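Local coordinates for 3-oxoacyl-[acyl-carrier-protein] synthase 2 (PDB 4JGA) that probably elongates acyl chains by condensing malonyl-acyl carrier protein with an acyl thioester, as beta-ketoacyl synthases of type II fatty acid synthesis do, at residues Ser109-Asp114 / Leu270-Lys275; Met135-Ser140 / Thr217-Ala222. One frame throughout, in Å; residues are numbered along the deposited sequence.

Contact 1: residues Ser109-Asp114 / Leu270-Lys275; sequences SGWLPD and LNRGAK
The guanidinium of Arg272 is sandwiched between Trp111 and Ala274: CB of Trp111 lies over one face, offset toward the rim, while CB of Ala274 sits over the centre of the opposite face. At the edge, in the guanidinium plane, is the carbonyl oxygen of Ser109. The indole and guanidinium planes are 47° apart, so this is not a parallel stack; instead the side chains cross nearly at right angles, with Trp111 CE3 3.5 Å from Arg272 NE and 3.6 Å from Arg272 CD. A face of the indole carries Pro113 CD, 3.4 Å above the plane, and His268 packs edge-to-face with the ring.

Ser109 O is gripped end-on by both terminal nitrogens, at 2.9 Å from Arg272 NH1 and 3.0 Å from Arg272 NH2, each bond somewhat bent. The chain of Arg272 reaches it by running extended from CG to NE. Helix 93-109 ends here, and Gly110 follows with positive phi, a conformation glycine adopts easily. Ser109 OG, bonded also to Val106 O, accepts from Trp111 N at 3.1 Å, an ST turn that closes the bend after the helix and holds the backbone of Trp111. On the other side, Gly273 is the C-prime residue of a Schellman motif ending helix 266-271.

Arginine suits this place because two acceptors meet one permanent, flat cation: Glu264 takes NE in a salt bridge, while the carbonyl end of helix 93-109, probably partly negative, draws the two terminal nitrogens.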
# COMPACT_ATOMS: atom_id res chain seq x y z
N SER A 109 -2.72 -20.13 14.51
CA SER A 109 -1.36 -20.57 14.27
C SER A 109 -0.59 -20.93 15.54
O SER A 109 0.45 -21.58 15.46
CB SER A 109 -0.57 -19.50 13.55
OG SER A 109 -0.32 -18.41 14.42
N GLY A 110 -1.05 -20.46 16.68
CA GLY A 110 -0.33 -20.67 17.93
C GLY A 110 0.94 -19.84 18.06
O GLY A 110 1.68 -19.98 19.03
N TRP A 111 1.18 -18.92 17.11
CA TRP A 111 2.39 -18.14 17.15
C TRP A 111 2.17 -16.90 18.00
O TRP A 111 1.65 -15.88 17.55
CB TRP A 111 2.82 -17.76 15.75
CG TRP A 111 4.10 -17.00 15.69
CD1 TRP A 111 4.26 -15.70 15.25
CD2 TRP A 111 5.39 -17.45 16.08
NE1 TRP A 111 5.58 -15.32 15.36
CE2 TRP A 111 6.29 -16.38 15.87
CE3 TRP A 111 5.88 -18.65 16.62
CZ2 TRP A 111 7.66 -16.47 16.17
CZ3 TRP A 111 7.25 -18.75 16.90
CH2 TRP A 111 8.12 -17.65 16.67
N LEU A 112 2.54 -17.01 19.27
CA LEU A 112 2.38 -15.91 20.23
C LEU A 112 3.70 -15.73 20.97
O LEU A 112 3.73 -15.86 22.18
CB LEU A 112 1.32 -16.26 21.27
CG LEU A 112 -0.17 -16.13 20.92
CD1 LEU A 112 -0.54 -14.67 20.81
CD2 LEU A 112 -0.57 -16.91 19.67
N PRO A 113 4.79 -15.46 20.24
CA PRO A 113 6.10 -15.36 20.84
C PRO A 113 6.18 -14.28 21.92
O PRO A 113 5.59 -13.22 21.78
CB PRO A 113 7.00 -14.99 19.66
CG PRO A 113 6.09 -14.27 18.72
CD PRO A 113 4.80 -15.03 18.83
N ASP A 114 6.87 -14.59 23.00
CA ASP A 114 7.16 -13.62 24.06
C ASP A 114 8.57 -13.02 23.95
O ASP A 114 8.93 -12.03 24.63
CB ASP A 114 7.05 -14.28 25.44
CG ASP A 114 5.60 -14.47 25.87
OD1 ASP A 114 4.70 -13.86 25.29
OD2 ASP A 114 5.35 -15.23 26.82
N LEU A 270 7.82 -26.47 11.30
CA LEU A 270 8.03 -27.86 11.74
C LEU A 270 8.66 -27.94 13.12
O LEU A 270 8.22 -28.73 13.94
CB LEU A 270 8.91 -28.64 10.77
CG LEU A 270 8.31 -28.87 9.39
CD1 LEU A 270 9.37 -29.47 8.47
CD2 LEU A 270 7.07 -29.75 9.50
N ASN A 271 9.67 -27.13 13.36
CA ASN A 271 10.37 -27.14 14.63
C ASN A 271 9.49 -26.85 15.83
O ASN A 271 9.80 -27.35 16.91
CB ASN A 271 11.53 -26.14 14.63
CG ASN A 271 12.71 -26.63 13.81
OD1 ASN A 271 12.82 -27.82 13.48
ND2 ASN A 271 13.59 -25.71 13.46
N ARG A 272 8.43 -26.04 15.66
CA ARG A 272 7.54 -25.73 16.77
C ARG A 272 6.24 -26.52 16.74
O ARG A 272 5.37 -26.28 17.54
CB ARG A 272 7.24 -24.22 16.82
CG ARG A 272 6.23 -23.73 15.80
CD ARG A 272 6.07 -22.22 15.95
NE ARG A 272 5.14 -21.70 14.97
CZ ARG A 272 3.81 -21.71 15.09
NH1 ARG A 272 3.22 -22.19 16.19
NH2 ARG A 272 3.07 -21.24 14.12
N GLY A 273 6.12 -27.49 15.84
CA GLY A 273 4.92 -28.32 15.75
C GLY A 273 3.69 -27.61 15.18
O GLY A 273 2.58 -27.95 15.52
N ALA A 274 3.87 -26.63 14.30
CA ALA A 274 2.73 -25.85 13.81
C ALA A 274 1.78 -26.71 12.99
O ALA A 274 2.21 -27.64 12.33
CB ALA A 274 3.23 -24.71 12.95
N LYS A 275 0.49 -26.36 12.98
CA LYS A 275 -0.44 -26.90 11.98
C LYS A 275 -0.04 -26.33 10.61
O LYS A 275 0.32 -25.14 10.49
CB LYS A 275 -1.88 -26.49 12.31

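Contact 2: residues Met135-Ser140 / Thr217-Ala222; sequences MIEDTS and TPVGVA
Glu137 reaches across to the start of helix 218-226, its CB directed toward that helix and its chain extended to the carboxylate, with CG anti to the backbone N (chi1 171°). CD then packs against Val219 CG1 at 3.5 Å. OE1 takes a hydrogen bond from Thr217 OG1, 2.7 Å away, on its syn lone pair. OE2 receives Val219 N at 3.0 Å, also from the syn side but 23° out of the carboxylate plane, and lies 3.6 Å from Pro218 CB. Two bonds thus fix the rotation of a buried carboxylate.

Thr217 suits the N-cap because its hydroxyl works both ways: it donates to Glu137 and accepts from Gly220 N at 3.1 Å. Proline fits the first turn, where no backbone N-H is needed for an i to i-4 bond. The positive end of the helix dipole would be expected to stabilise a negative charge on Glu137.

The contact joins the side of helix 133-146 to the N-terminal end of helix 218-226, which follows strand 206-213. Leu133 also touches Thr217 and Val219. At the dimer interface, Ile136 meets Ile136 of the second subunit, Glu137 packs on Ser140 of that subunit, and Val219 on its Phe155.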
# COMPACT_ATOMS: atom_id res chain seq x y z
N MET A 135 -14.61 6.66 7.44
CA MET A 135 -13.98 7.56 8.38
C MET A 135 -13.72 8.92 7.72
O MET A 135 -14.09 9.95 8.28
CB MET A 135 -12.67 6.96 8.92
CG MET A 135 -11.96 7.78 10.00
SD MET A 135 -13.01 8.26 11.38
CE MET A 135 -13.56 6.63 11.98
N ILE A 136 -13.19 8.90 6.50
CA ILE A 136 -12.89 10.14 5.78
C ILE A 136 -14.19 10.82 5.36
O ILE A 136 -14.32 12.01 5.52
CB ILE A 136 -11.96 9.91 4.57
CG1 ILE A 136 -10.61 9.38 5.05
CG2 ILE A 136 -11.74 11.21 3.79
CD1 ILE A 136 -9.66 8.96 3.94
N GLU A 137 -15.13 10.05 4.84
CA GLU A 137 -16.42 10.58 4.38
C GLU A 137 -17.15 11.23 5.54
O GLU A 137 -17.52 12.39 5.45
CB GLU A 137 -17.26 9.44 3.76
CG GLU A 137 -18.70 9.79 3.43
CD GLU A 137 -19.40 8.67 2.70
OE1 GLU A 137 -18.99 7.51 2.89
OE2 GLU A 137 -20.34 8.96 1.91
N ASP A 138 -17.34 10.49 6.62
CA ASP A 138 -18.05 11.01 7.80
C ASP A 138 -17.33 12.22 8.39
O ASP A 138 -17.96 13.19 8.76
CB ASP A 138 -18.20 9.94 8.90
CG ASP A 138 -19.14 8.82 8.49
OD1 ASP A 138 -19.82 8.94 7.47
OD2 ASP A 138 -19.20 7.82 9.21
N THR A 139 -16.01 12.15 8.48
CA THR A 139 -15.27 13.17 9.19
C THR A 139 -15.29 14.46 8.36
O THR A 139 -15.41 15.55 8.93
CB THR A 139 -13.81 12.76 9.51
OG1 THR A 139 -13.78 11.58 10.32
CG2 THR A 139 -13.09 13.87 10.26
N SER A 140 -15.20 14.31 7.04
CA SER A 140 -15.24 15.44 6.12
C SER A 140 -16.58 16.15 6.17
O SER A 140 -16.63 17.38 6.20
CB SER A 140 -14.99 14.96 4.70
OG SER A 140 -13.69 14.41 4.56
N THR A 217 -20.42 2.35 1.74
CA THR A 217 -20.85 3.64 2.25
C THR A 217 -21.57 4.38 1.11
O THR A 217 -21.49 3.97 -0.07
CB THR A 217 -19.64 4.50 2.72
OG1 THR A 217 -19.04 5.17 1.60
CG2 THR A 217 -18.60 3.62 3.39
N PRO A 218 -22.24 5.50 1.45
CA PRO A 218 -22.97 6.22 0.40
C PRO A 218 -22.05 6.63 -0.77
O PRO A 218 -22.38 6.40 -1.95
CB PRO A 218 -23.50 7.45 1.15
CG PRO A 218 -23.66 7.01 2.58
CD PRO A 218 -22.48 6.09 2.79
N VAL A 219 -20.90 7.18 -0.45
CA VAL A 219 -20.00 7.66 -1.52
C VAL A 219 -19.30 6.49 -2.23
O VAL A 219 -19.05 6.54 -3.43
CB VAL A 219 -19.01 8.72 -1.01
CG1 VAL A 219 -17.82 8.08 -0.33
CG2 VAL A 219 -18.51 9.59 -2.16
N GLY A 220 -19.07 5.41 -1.49
CA GLY A 220 -18.52 4.17 -2.07
C GLY A 220 -19.43 3.53 -3.10
O GLY A 220 -19.01 3.22 -4.22
N VAL A 221 -20.68 3.29 -2.72
CA VAL A 221 -21.63 2.70 -3.63
C VAL A 221 -21.86 3.66 -4.81
O VAL A 221 -21.90 3.23 -5.95
CB VAL A 221 -22.99 2.37 -2.93
CG1 VAL A 221 -23.99 1.82 -3.93
CG2 VAL A 221 -22.76 1.38 -1.79
N ALA A 222 -22.06 4.95 -4.51
CA ALA A 222 -22.27 5.94 -5.58
C ALA A 222 -21.08 5.92 -6.55
O ALA A 222 -21.26 5.95 -7.77
CB ALA A 222 -22.44 7.33 -5.00

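In the fold
From the N terminus, the chain passes through strand 18-26 and helix 93-109 before reaching the first half of contact 1. It then runs along strand 122-127 into helix 133-146, where contact 2 opens. That inner loop closes at residues 217-222, after strand 206-213; the outer one closes at 270-275, once strand 257-265 and helix 266-271 have been made. Contact 2 therefore nests within contact 1, without crossing. Their centres lie about 40 Å apart and they do not touch. Contact 1 joins two helix ends beside strand 18-26 of the large sheet, untouched by the second subunit, whereas contact 2 links two helices at the dimer interface.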